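Local coordinates for protein lipoteichoic acid primase (Listeria monocytogenes, PDB 4UOP) that belongs to the sulfatase family and holds a magnesium ion in its extracellular catalytic domain, at residues S222-I236 with E246-K259. Residues are numbered along the deposited sequence; the frame is centred on the assembly and turned at random.
Sequences SSHMPFDIPKDKQEI and ELGNYFEAVHYADK
Phe227 and Tyr250 meet as a T-shaped pair: the CD1 edge of the tyrosine points at one face of the phenylalanine ring, with centroids 5.2 Å apart and planes at 85°. Tyr250 CB lies over that same face, while Met225 CA covers the opposite one and Glu246 CG reaches the edge at CE2, so the ring is clasped between its own loop and the helix. Tyr250 OH is hydrogen-bonded to Ser67 O. Further along, Ile229 lays CG1 on Ala253, 3.5 Å from its CA, and CD1 leans toward the Tyr256 ring.

Loop and helix are part of the beta-alpha-beta crossover from strand 214-219 to strand 277-283, with strand 59-65 between them in the sheet of the sulfatase-family alpha/beta fold. At the loop's start Ser223 packs on Ala253; the side chain of Ser223 is about 8 Å from the magnesium ion, and Ser223 OG is hydrogen-bonded to the backbone O of Glu66, a metal ligand.

Next to Ala253, Glu252 bends at chi2 (-76°), which turns its carboxylate back to the loop. Glu252 OE1 accepts Ile236 N at 3.1 Å, on the syn side but 20° out of the carboxylate plane; Glu252 OE2 lies only 2.7 Å from Ile236 O, suggesting that the acid is probably protonated. The same isoleucine sets CD1 over the centre of the His255 ring, 3.6 Å from the centroid. At that ring's edge His255 NE2 donates a weak hydrogen bond to Glu235 OE1, while ND1 is held by Ile82 O. The other carboxylate oxygen, Glu235 OE2, forms a salt bridge with Lys259 NZ at 3.3 Å.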
loop_
_atom_site.group_PDB
_atom_site.type_symbol
_atom_site.label_atom_id
_atom_site.label_comp_id
_atom_site.label_asym_id
_atom_site.label_seq_id
_atom_site.Cartn_x
_atom_site.Cartn_y
_atom_site.Cartn_z
ATOM N N SER B 222 -11.032 1.907 21.409
ATOM C CA SER B 222 -11.535 0.692 22.040
ATOM C C SER B 222 -12.216 -0.267 21.057
ATOM O O SER B 222 -12.313 -1.436 21.305
ATOM C CB SER B 222 -12.442 1.000 23.224
ATOM O OG SER B 222 -11.721 1.567 24.255
ATOM N N SER B 223 -12.750 0.286 19.988
ATOM C CA SER B 223 -13.373 -0.528 18.956
ATOM C C SER B 223 -12.410 -0.916 17.811
ATOM O O SER B 223 -12.854 -1.296 16.712
ATOM C CB SER B 223 -14.654 0.142 18.447
ATOM O OG SER B 223 -14.414 1.508 18.099
ATOM N N HIS B 224 -11.103 -0.868 18.068
ATOM C CA HIS B 224 -10.100 -1.403 17.130
ATOM C C HIS B 224 -10.161 -2.935 17.200
ATOM O O HIS B 224 -10.433 -3.498 18.274
ATOM C CB HIS B 224 -8.689 -0.953 17.525
ATOM C CG HIS B 224 -7.689 -0.994 16.407
ATOM N ND1 HIS B 224 -7.093 -2.158 15.968
ATOM C CD2 HIS B 224 -7.183 -0.002 15.636
ATOM C CE1 HIS B 224 -6.248 -1.878 14.987
ATOM N NE2 HIS B 224 -6.286 -0.575 14.766
ATOM N N MET B 225 -9.880 -3.589 16.080
ATOM C CA MET B 225 -9.773 -5.057 16.026
ATOM C C MET B 225 -8.612 -5.474 16.933
ATOM O O MET B 225 -7.626 -4.737 17.039
ATOM C CB MET B 225 -9.540 -5.478 14.574
ATOM C CG MET B 225 -9.705 -6.955 14.241
ATOM S SD MET B 225 -9.164 -7.386 12.565
ATOM C CE MET B 225 -10.521 -6.844 11.554
ATOM N N PRO B 226 -8.732 -6.620 17.637
ATOM C CA PRO B 226 -9.765 -7.657 17.609
ATOM C C PRO B 226 -11.033 -7.409 18.434
ATOM O O PRO B 226 -11.732 -8.362 18.736
ATOM C CB PRO B 226 -9.017 -8.877 18.177
ATOM C CG PRO B 226 -8.108 -8.282 19.189
ATOM C CD PRO B 226 -7.650 -6.971 18.577
ATOM N N PHE B 227 -11.341 -6.172 18.808
ATOM C CA PHE B 227 -12.639 -5.872 19.447
ATOM C C PHE B 227 -12.794 -6.542 20.815
ATOM O O PHE B 227 -13.903 -6.912 21.200
ATOM C CB PHE B 227 -13.814 -6.261 18.528
ATOM C CG PHE B 227 -13.584 -5.929 17.083
ATOM C CD1 PHE B 227 -13.364 -4.624 16.703
ATOM C CD2 PHE B 227 -13.577 -6.909 16.114
ATOM C CE1 PHE B 227 -13.127 -4.301 15.386
ATOM C CE2 PHE B 227 -13.344 -6.588 14.776
ATOM C CZ PHE B 227 -13.115 -5.277 14.416
ATOM N N ASP B 228 -11.679 -6.676 21.535
ATOM C CA ASP B 228 -11.665 -7.333 22.849
ATOM C C ASP B 228 -12.123 -6.377 23.937
ATOM O O ASP B 228 -11.406 -5.445 24.277
ATOM C CB ASP B 228 -10.255 -7.846 23.166
ATOM C CG ASP B 228 -10.184 -8.588 24.491
ATOM O OD1 ASP B 228 -11.210 -9.151 24.937
ATOM O OD2 ASP B 228 -9.084 -8.620 25.086
ATOM N N ILE B 229 -13.327 -6.602 24.449
ATOM C CA ILE B 229 -13.885 -5.803 25.520
ATOM C C ILE B 229 -13.951 -6.654 26.803
ATOM O O ILE B 229 -14.389 -7.798 26.752
ATOM C CB ILE B 229 -15.306 -5.366 25.140
ATOM C CG1 ILE B 229 -15.289 -4.491 23.870
ATOM C CG2 ILE B 229 -16.003 -4.668 26.284
ATOM C CD1 ILE B 229 -14.535 -3.182 24.015
ATOM N N PRO B 230 -13.513 -6.104 27.947
ATOM C CA PRO B 230 -13.597 -6.894 29.188
ATOM C C PRO B 230 -15.016 -7.377 29.437
ATOM O O PRO B 230 -15.977 -6.684 29.096
ATOM C CB PRO B 230 -13.181 -5.893 30.261
ATOM C CG PRO B 230 -12.246 -4.969 29.564
ATOM C CD PRO B 230 -12.744 -4.865 28.142
ATOM N N LYS B 231 -15.147 -8.572 30.004
ATOM C CA LYS B 231 -16.457 -9.194 30.174
ATOM C C LYS B 231 -17.462 -8.324 30.909
ATOM O O LYS B 231 -18.631 -8.283 30.533
ATOM C CB LYS B 231 -16.315 -10.559 30.866
ATOM C CG LYS B 231 -16.007 -11.667 29.875
ATOM C CD LYS B 231 -15.799 -13.021 30.541
ATOM C CE LYS B 231 -16.294 -14.150 29.643
ATOM N NZ LYS B 231 -15.859 -14.028 28.228
ATOM N N ASP B 232 -17.019 -7.611 31.939
ATOM C CA ASP B 232 -17.933 -6.789 32.735
ATOM C C ASP B 232 -18.406 -5.539 31.982
ATOM O O ASP B 232 -19.332 -4.872 32.429
ATOM C CB ASP B 232 -17.306 -6.391 34.084
ATOM C CG ASP B 232 -16.151 -5.395 33.939
ATOM O OD1 ASP B 232 -15.114 -5.756 33.323
ATOM O OD2 ASP B 232 -16.270 -4.260 34.461
ATOM N N LYS B 233 -17.762 -5.232 30.857
ATOM C CA LYS B 233 -18.129 -4.077 30.019
ATOM C C LYS B 233 -18.964 -4.473 28.783
ATOM O O LYS B 233 -19.363 -3.603 28.009
ATOM C CB LYS B 233 -16.863 -3.349 29.565
ATOM C CG LYS B 233 -15.997 -2.792 30.691
ATOM C CD LYS B 233 -16.653 -1.624 31.409
ATOM C CE LYS B 233 -15.805 -1.083 32.562
ATOM N NZ LYS B 233 -14.384 -0.857 32.173
ATOM N N GLN B 234 -19.205 -5.770 28.590
ATOM C CA GLN B 234 -20.039 -6.262 27.488
ATOM C C GLN B 234 -21.505 -6.208 27.888
ATOM O O GLN B 234 -21.930 -6.883 28.830
ATOM C CB GLN B 234 -19.656 -7.684 27.108
ATOM C CG GLN B 234 -18.254 -7.792 26.534
ATOM C CD GLN B 234 -17.875 -9.208 26.179
ATOM O OE1 GLN B 234 -18.739 -10.047 25.916
ATOM N NE2 GLN B 234 -16.585 -9.487 26.172
ATOM N N GLU B 235 -22.283 -5.398 27.183
ATOM C CA GLU B 235 -23.666 -5.153 27.579
ATOM C C GLU B 235 -24.704 -5.716 26.624
ATOM O O GLU B 235 -25.898 -5.657 26.914
ATOM C CB GLU B 235 -23.890 -3.650 27.775
ATOM C CG GLU B 235 -23.197 -3.102 29.010
ATOM C CD GLU B 235 -23.463 -1.624 29.235
ATOM O OE1 GLU B 235 -24.303 -1.031 28.521
ATOM O OE2 GLU B 235 -22.818 -1.053 30.142
ATOM N N ILE B 236 -24.266 -6.259 25.497
ATOM C CA ILE B 236 -25.179 -6.881 24.549
ATOM C C ILE B 236 -25.232 -8.385 24.814
ATOM O O ILE B 236 -24.201 -9.053 24.817
ATOM C CB ILE B 236 -24.726 -6.617 23.096
ATOM C CG1 ILE B 236 -24.562 -5.110 22.847
ATOM C CG2 ILE B 236 -25.700 -7.220 22.094
ATOM C CD1 ILE B 236 -25.798 -4.282 23.123
ATOM N N GLU B 246 -16.241 -12.780 15.230
ATOM C CA GLU B 246 -15.698 -11.449 14.979
ATOM C C GLU B 246 -16.787 -10.386 14.996
ATOM O O GLU B 246 -16.613 -9.349 15.630
ATOM C CB GLU B 246 -14.944 -11.389 13.643
ATOM C CG GLU B 246 -14.536 -9.978 13.232
ATOM C CD GLU B 246 -13.665 -9.945 11.989
ATOM O OE1 GLU B 246 -14.179 -10.210 10.879
ATOM O OE2 GLU B 246 -12.465 -9.632 12.126
ATOM N N LEU B 247 -17.892 -10.628 14.299
ATOM C CA LEU B 247 -18.976 -9.651 14.236
ATOM C C LEU B 247 -19.620 -9.435 15.594
ATOM O O LEU B 247 -19.986 -8.309 15.949
ATOM C CB LEU B 247 -20.039 -10.016 13.187
ATOM C CG LEU B 247 -21.182 -8.999 13.021
ATOM C CD1 LEU B 247 -20.648 -7.652 12.555
ATOM C CD2 LEU B 247 -22.248 -9.487 12.051
ATOM N N GLY B 248 -19.753 -10.510 16.368
ATOM C CA GLY B 248 -20.290 -10.375 17.715
ATOM C C GLY B 248 -19.404 -9.518 18.586
ATOM O O GLY B 248 -19.880 -8.605 19.268
ATOM N N ASN B 249 -18.104 -9.773 18.546
ATOM C CA ASN B 249 -17.158 -8.985 19.311
ATOM C C ASN B 249 -17.162 -7.532 18.835
ATOM O O ASN B 249 -17.069 -6.618 19.649
ATOM C CB ASN B 249 -15.756 -9.575 19.225
ATOM C CG ASN B 249 -15.673 -10.956 19.864
ATOM O OD1 ASN B 249 -16.445 -11.277 20.758
ATOM N ND2 ASN B 249 -14.752 -11.768 19.396
ATOM N N TYR B 250 -17.301 -7.350 17.530
ATOM C CA TYR B 250 -17.384 -6.022 16.922
ATOM C C TYR B 250 -18.561 -5.266 17.497
ATOM O O TYR B 250 -18.409 -4.141 17.941
ATOM C CB TYR B 250 -17.521 -6.134 15.413
ATOM C CG TYR B 250 -17.702 -4.812 14.717
ATOM C CD1 TYR B 250 -16.612 -3.974 14.478
ATOM C CD2 TYR B 250 -18.948 -4.401 14.304
ATOM C CE1 TYR B 250 -16.768 -2.761 13.833
ATOM C CE2 TYR B 250 -19.117 -3.190 13.658
ATOM C CZ TYR B 250 -18.022 -2.384 13.417
ATOM O OH TYR B 250 -18.211 -1.181 12.781
ATOM N N PHE B 251 -19.721 -5.911 17.560
ATOM C CA PHE B 251 -20.908 -5.268 18.123
ATOM C C PHE B 251 -20.765 -4.882 19.605
ATOM O O PHE B 251 -21.234 -3.817 20.014
ATOM C CB PHE B 251 -22.153 -6.142 17.943
ATOM C CG PHE B 251 -22.740 -6.139 16.552
ATOM C CD1 PHE B 251 -22.787 -4.991 15.765
ATOM C CD2 PHE B 251 -23.293 -7.305 16.043
ATOM C CE1 PHE B 251 -23.354 -5.022 14.509
ATOM C CE2 PHE B 251 -23.849 -7.341 14.780
ATOM C CZ PHE B 251 -23.878 -6.200 14.007
ATOM N N GLU B 252 -20.136 -5.729 20.423
ATOM C CA GLU B 252 -19.881 -5.371 21.825
ATOM C C GLU B 252 -18.961 -4.142 21.914
ATOM O O GLU B 252 -19.164 -3.261 22.744
ATOM C CB GLU B 252 -19.205 -6.499 22.600
ATOM C CG GLU B 252 -19.984 -7.795 22.650
ATOM C CD GLU B 252 -21.154 -7.787 23.621
ATOM O OE1 GLU B 252 -21.431 -6.760 24.298
ATOM O OE2 GLU B 252 -21.794 -8.858 23.710
ATOM N N ALA B 253 -17.946 -4.107 21.064
ATOM C CA ALA B 253 -16.945 -3.034 21.110
ATOM C C ALA B 253 -17.524 -1.720 20.617
ATOM O O ALA B 253 -17.287 -0.673 21.227
ATOM C CB ALA B 253 -15.726 -3.395 20.294
ATOM N N VAL B 254 -18.279 -1.774 19.532
ATOM C CA VAL B 254 -18.938 -0.570 19.010
ATOM C C VAL B 254 -19.958 -0.043 20.028
ATOM O O VAL B 254 -20.056 1.158 20.243
ATOM C CB VAL B 254 -19.587 -0.854 17.649
ATOM C CG1 VAL B 254 -20.573 0.236 17.269
ATOM C CG2 VAL B 254 -18.498 -1.012 16.592
ATOM N N HIS B 255 -20.684 -0.951 20.689
ATOM C CA HIS B 255 -21.644 -0.554 21.690
ATOM C C HIS B 255 -20.950 0.122 22.867
ATOM O O HIS B 255 -21.430 1.120 23.370
ATOM C CB HIS B 255 -22.461 -1.755 22.175
ATOM C CG HIS B 255 -23.465 -1.403 23.223
ATOM N ND1 HIS B 255 -24.648 -0.762 22.930
ATOM C CD2 HIS B 255 -23.449 -1.572 24.564
ATOM C CE1 HIS B 255 -25.331 -0.583 24.048
ATOM N NE2 HIS B 255 -24.622 -1.059 25.052
ATOM N N TYR B 256 -19.829 -0.439 23.313
ATOM C CA TYR B 256 -19.045 0.171 24.367
ATOM C C TYR B 256 -18.572 1.578 23.945
ATOM O O TYR B 256 -18.719 2.551 24.688
ATOM C CB TYR B 256 -17.850 -0.705 24.735
ATOM C CG TYR B 256 -16.895 0.004 25.644
ATOM C CD1 TYR B 256 -17.138 0.086 27.020
ATOM C CD2 TYR B 256 -15.766 0.669 25.130
ATOM C CE1 TYR B 256 -16.271 0.779 27.847
ATOM C CE2 TYR B 256 -14.903 1.353 25.952
ATOM C CZ TYR B 256 -15.158 1.406 27.311
ATOM O OH TYR B 256 -14.295 2.118 28.118
ATOM N N ALA B 257 -18.002 1.665 22.757
ATOM C CA ALA B 257 -17.482 2.936 22.261
ATOM C C ALA B 257 -18.600 3.989 22.151
ATOM O O ALA B 257 -18.412 5.142 22.538
ATOM C CB ALA B 257 -16.786 2.728 20.929
ATOM N N ASP B 258 -19.753 3.585 21.640
ATOM C CA ASP B 258 -20.919 4.462 21.531
ATOM C C ASP B 258 -21.434 4.894 22.916
ATOM O O ASP B 258 -21.799 6.058 23.127
ATOM C CB ASP B 258 -22.007 3.781 20.708
ATOM C CG ASP B 258 -23.308 4.557 20.673
ATOM O OD1 ASP B 258 -24.116 4.471 21.643
ATOM O OD2 ASP B 258 -23.550 5.241 19.642
ATOM N N LYS B 259 -21.446 3.965 23.872
ATOM C CA LYS B 259 -21.821 4.316 25.246
ATOM C C LYS B 259 -20.914 5.402 25.836
ATOM O O LYS B 259 -21.395 6.368 26.429
ATOM C CB LYS B 259 -21.774 3.081 26.136
ATOM C CG LYS B 259 -22.174 3.338 27.578
ATOM C CD LYS B 259 -22.347 2.006 28.285
ATOM C CE LYS B 259 -22.712 2.162 29.751
ATOM N NZ LYS B 259 -21.500 1.994 30.586
HETATM O O HOH W 1 -12.916 -10.655 17.242
HETATM O O HOH W 2 -20.718 -3.437 25.180
HETATM O O HOH W 3 -14.263 1.635 30.621
HETATM O O HOH W 4 -20.010 -11.702 23.993
#